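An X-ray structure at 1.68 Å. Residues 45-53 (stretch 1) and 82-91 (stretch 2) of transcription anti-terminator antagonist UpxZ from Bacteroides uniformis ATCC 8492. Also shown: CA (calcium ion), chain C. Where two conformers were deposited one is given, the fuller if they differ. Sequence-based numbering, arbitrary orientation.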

# COMPACT_ATOMS: atom_id res chain seq x y z
N SER A 45 4.41 11.93 1.52
CA SER A 45 4.97 10.71 2.12
C SER A 45 6.12 11.09 3.05
O SER A 45 6.12 10.67 4.22
N ASP A 46 7.05 11.94 2.58
CA ASP A 46 8.18 12.39 3.39
C ASP A 46 7.71 13.12 4.64
O ASP A 46 8.24 12.87 5.72
N SER A 47 6.68 13.99 4.53
CA SER A 47 6.18 14.74 5.68
C SER A 47 5.58 13.79 6.75
O SER A 47 5.79 13.99 7.94
N LEU A 48 4.83 12.77 6.32
CA LEU A 48 4.18 11.85 7.23
C LEU A 48 5.09 10.76 7.80
O LEU A 48 4.79 10.18 8.85
N PHE A 49 6.21 10.47 7.11
CA PHE A 49 7.12 9.39 7.49
C PHE A 49 7.60 9.44 8.96
O PHE A 49 7.64 8.38 9.59
N SER A 50 7.90 10.62 9.51
CA SER A 50 8.41 10.75 10.89
C SER A 50 7.31 10.62 11.96
O SER A 50 7.64 10.54 13.15
N GLU A 51 6.03 10.60 11.56
CA GLU A 51 4.91 10.50 12.50
C GLU A 51 4.79 9.07 12.99
O GLU A 51 4.97 8.13 12.21
N GLN A 52 4.52 8.94 14.30
CA GLN A 52 4.37 7.65 14.98
C GLN A 52 3.05 7.64 15.74
O GLN A 52 2.69 8.64 16.34
N SER A 53 2.32 6.54 15.69
CA SER A 53 1.03 6.56 16.39
C SER A 53 0.90 5.38 17.32
O SER A 53 1.27 4.28 16.92
N ARG A 82 15.09 1.87 1.98
CA ARG A 82 15.31 1.79 3.43
C ARG A 82 14.02 2.24 4.17
O ARG A 82 13.59 1.58 5.12
N LYS A 83 13.42 3.38 3.76
CA LYS A 83 12.19 3.88 4.41
C LYS A 83 11.03 2.86 4.28
O LYS A 83 10.26 2.70 5.24
N LYS A 84 10.91 2.15 3.14
CA LYS A 84 9.85 1.16 3.00
C LYS A 84 10.02 0.03 4.01
O LYS A 84 9.03 -0.42 4.59
N GLN A 85 11.26 -0.36 4.32
CA GLN A 85 11.49 -1.41 5.31
C GLN A 85 11.13 -0.93 6.69
O GLN A 85 10.57 -1.70 7.47
N VAL A 86 11.41 0.36 7.02
CA VAL A 86 10.95 0.91 8.31
C VAL A 86 9.41 0.77 8.42
O VAL A 86 8.88 0.37 9.46
N ILE A 87 8.68 1.10 7.35
CA ILE A 87 7.22 1.03 7.31
C ILE A 87 6.75 -0.40 7.44
O ILE A 87 5.82 -0.69 8.23
N LEU A 88 7.37 -1.31 6.69
CA LEU A 88 7.02 -2.72 6.79
C LEU A 88 7.18 -3.24 8.23
O LEU A 88 6.30 -3.95 8.73
N ASP A 89 8.26 -2.84 8.90
CA ASP A 89 8.50 -3.26 10.29
C ASP A 89 7.38 -2.74 11.20
O ASP A 89 6.83 -3.49 12.02
N ARG A 90 6.96 -1.49 10.97
CA ARG A 90 5.84 -0.93 11.74
C ARG A 90 4.54 -1.72 11.48
O ARG A 90 3.74 -1.92 12.41
N ILE A 91 4.33 -2.17 10.22
CA ILE A 91 3.13 -2.95 9.90
C ILE A 91 3.17 -4.33 10.57
O ILE A 91 2.17 -4.75 11.14

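A single aromatic ring laid against a helix, with a salt bridge at one end and an arginine reaching toward the following loop at the other, makes this a small, mixed contact that buries 373 Å² in all. The helix axes come no closer than 12.3 Å and cross at 49°, and the contact is carried mainly by the long side chains of Phe49, Lys83 and Arg90.

Phe49 does most of the work on its side. Its CA-to-CB bond points sideways, but chi1 in t carries the ring to the helix, where it meets three residues spaced i, i+3 and i+4. Lys83, pointing toward stretch 1 with chi1 m and the rest of its chain extended in t, lays CG over one ring face, 4.0 Å from the Phe49 ring centroid in a CH-pi contact. Ile87 (m, t) meets the ring edge, its CG1 4.0 Å from Phe49 CE1, while Val86 (t) brings CG1 to 3.9 Å from Phe49 CZ.

The lysine serves twice: its methylenes cover the ring, and its extended chain delivers NZ to Asp46 OD1 at 2.9 Å, a hydrogen-bonded salt bridge. Asp46 (m) also starts sideways and turns its carboxylate inward.

One turn beyond Val86, Arg90 (m, t, p) points toward the loop. Its guanidinium lies near the carbonyls of Phe49 and Glu51, with Arg90 NH2 3.2 Å from Glu51 O. Water 1 joins the sides more clearly, donating to Phe49 O at 2.8 Å and accepting from Arg90 NH1 at 2.9 Å. Gln52 (m, m) sets OE1 over one guanidinium face, 3.6 Å from Arg90 CZ, while Gln52 NE2 donates to Ser50 O at 3.1 Å.

The calcium ion binds Gln52 O at 2.1 Å and four waters; among these, water 2 donates to Glu51 OE1 at 2.7 Å, as the Glu51 side chain leads away from the helix.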

# COMPACT_ATOMS: atom_id res chain seq x y z
CB SER A 45 5.43 9.74 1.05
OG SER A 45 4.33 9.36 0.23
CB ASP A 46 9.13 13.27 2.57
CG ASP A 46 10.04 12.47 1.64
OD1 ASP A 46 10.17 11.22 1.85
OD2 ASP A 46 10.67 13.09 0.76
CB SER A 47 5.15 15.77 5.24
OG SER A 47 4.62 16.47 6.34
CB LEU A 48 3.01 11.18 6.49
CG LEU A 48 1.70 11.98 6.41
CD1 LEU A 48 0.69 11.28 5.51
CD2 LEU A 48 1.05 12.15 7.82
CB PHE A 49 8.32 9.39 6.55
CG PHE A 49 9.30 8.28 6.87
CD1 PHE A 49 8.98 6.95 6.59
CD2 PHE A 49 10.53 8.56 7.46
CE1 PHE A 49 9.90 5.92 6.87
CE2 PHE A 49 11.45 7.53 7.74
CZ PHE A 49 11.11 6.22 7.47
CB SER A 50 9.16 12.07 11.07
OG SER A 50 8.33 13.19 10.87
CB GLU A 51 3.59 10.99 11.85
CG GLU A 51 3.67 12.44 11.36
CD GLU A 51 3.68 13.53 12.42
OE1 GLU A 51 3.36 13.24 13.60
OE2 GLU A 51 3.94 14.70 12.06
CB GLN A 52 5.54 7.37 15.96
CG GLN A 52 6.96 7.57 15.39
CD GLN A 52 7.22 6.79 14.12
OE1 GLN A 52 6.94 5.59 14.02
NE2 GLN A 52 7.77 7.45 13.12
CB SER A 53 -0.11 6.56 15.38
OG SER A 53 -1.35 6.58 16.07
CB ARG A 82 16.49 2.68 3.83
CG ARG A 82 16.82 2.58 5.34
CD ARG A 82 17.80 3.65 5.80
NE ARG A 82 17.22 5.00 5.70
CZ ARG A 82 16.35 5.52 6.56
NH1 ARG A 82 15.98 4.85 7.64
NH2 ARG A 82 15.86 6.74 6.35
CB LYS A 83 11.75 5.24 3.83
CG LYS A 83 12.71 6.40 4.13
CD LYS A 83 12.10 7.68 3.53
CE LYS A 83 12.99 8.88 3.64
NZ LYS A 83 12.68 9.85 2.56
CB LYS A 84 9.77 0.60 1.58
CG LYS A 84 9.18 1.65 0.64
CD LYS A 84 8.62 1.04 -0.62
CE LYS A 84 9.68 0.55 -1.56
NZ LYS A 84 9.07 0.00 -2.81
CB GLN A 85 12.92 -1.93 5.25
CG GLN A 85 13.16 -2.63 3.89
CD GLN A 85 14.22 -3.66 4.07
OE1 GLN A 85 15.31 -3.35 4.53
NE2 GLN A 85 13.89 -4.90 3.81
CB VAL A 86 11.41 2.39 8.47
CG1 VAL A 86 10.81 3.03 9.75
CG2 VAL A 86 12.95 2.49 8.46
CB ILE A 87 6.71 1.70 6.00
CG1 ILE A 87 7.06 3.19 6.02
CG2 ILE A 87 5.20 1.51 5.90
CD1 ILE A 87 7.14 3.76 4.57
CB LEU A 88 7.87 -3.56 5.84
CG LEU A 88 7.50 -3.42 4.39
CD1 LEU A 88 8.66 -3.90 3.51
CD2 LEU A 88 6.17 -4.16 4.04
CB ASP A 89 9.87 -2.75 10.75
CG ASP A 89 10.24 -3.26 12.11
OD1 ASP A 89 10.45 -4.49 12.24
OD2 ASP A 89 10.37 -2.43 13.03
CB ARG A 90 5.66 0.55 11.40
CG ARG A 90 6.78 1.43 11.98
CD ARG A 90 6.76 2.81 11.33
NE ARG A 90 5.48 3.49 11.53
CZ ARG A 90 5.19 4.70 11.06
NH1 ARG A 90 6.10 5.39 10.38
NH2 ARG A 90 4.00 5.23 11.28
CB ILE A 91 2.97 -3.05 8.37
CG1 ILE A 91 2.66 -1.65 7.76
CG2 ILE A 91 1.91 -4.08 8.01
CD1 ILE A 91 2.85 -1.64 6.22
CA CA C . 2.59 10.33 17.60
O HOH W 1 8.92 5.96 9.99
O HOH W 2 3.91 11.48 15.57
O HOH W 3 1.63 12.56 17.40
O HOH W 4 1.47 10.23 15.53
O HOH W 5 0.49 10.03 18.14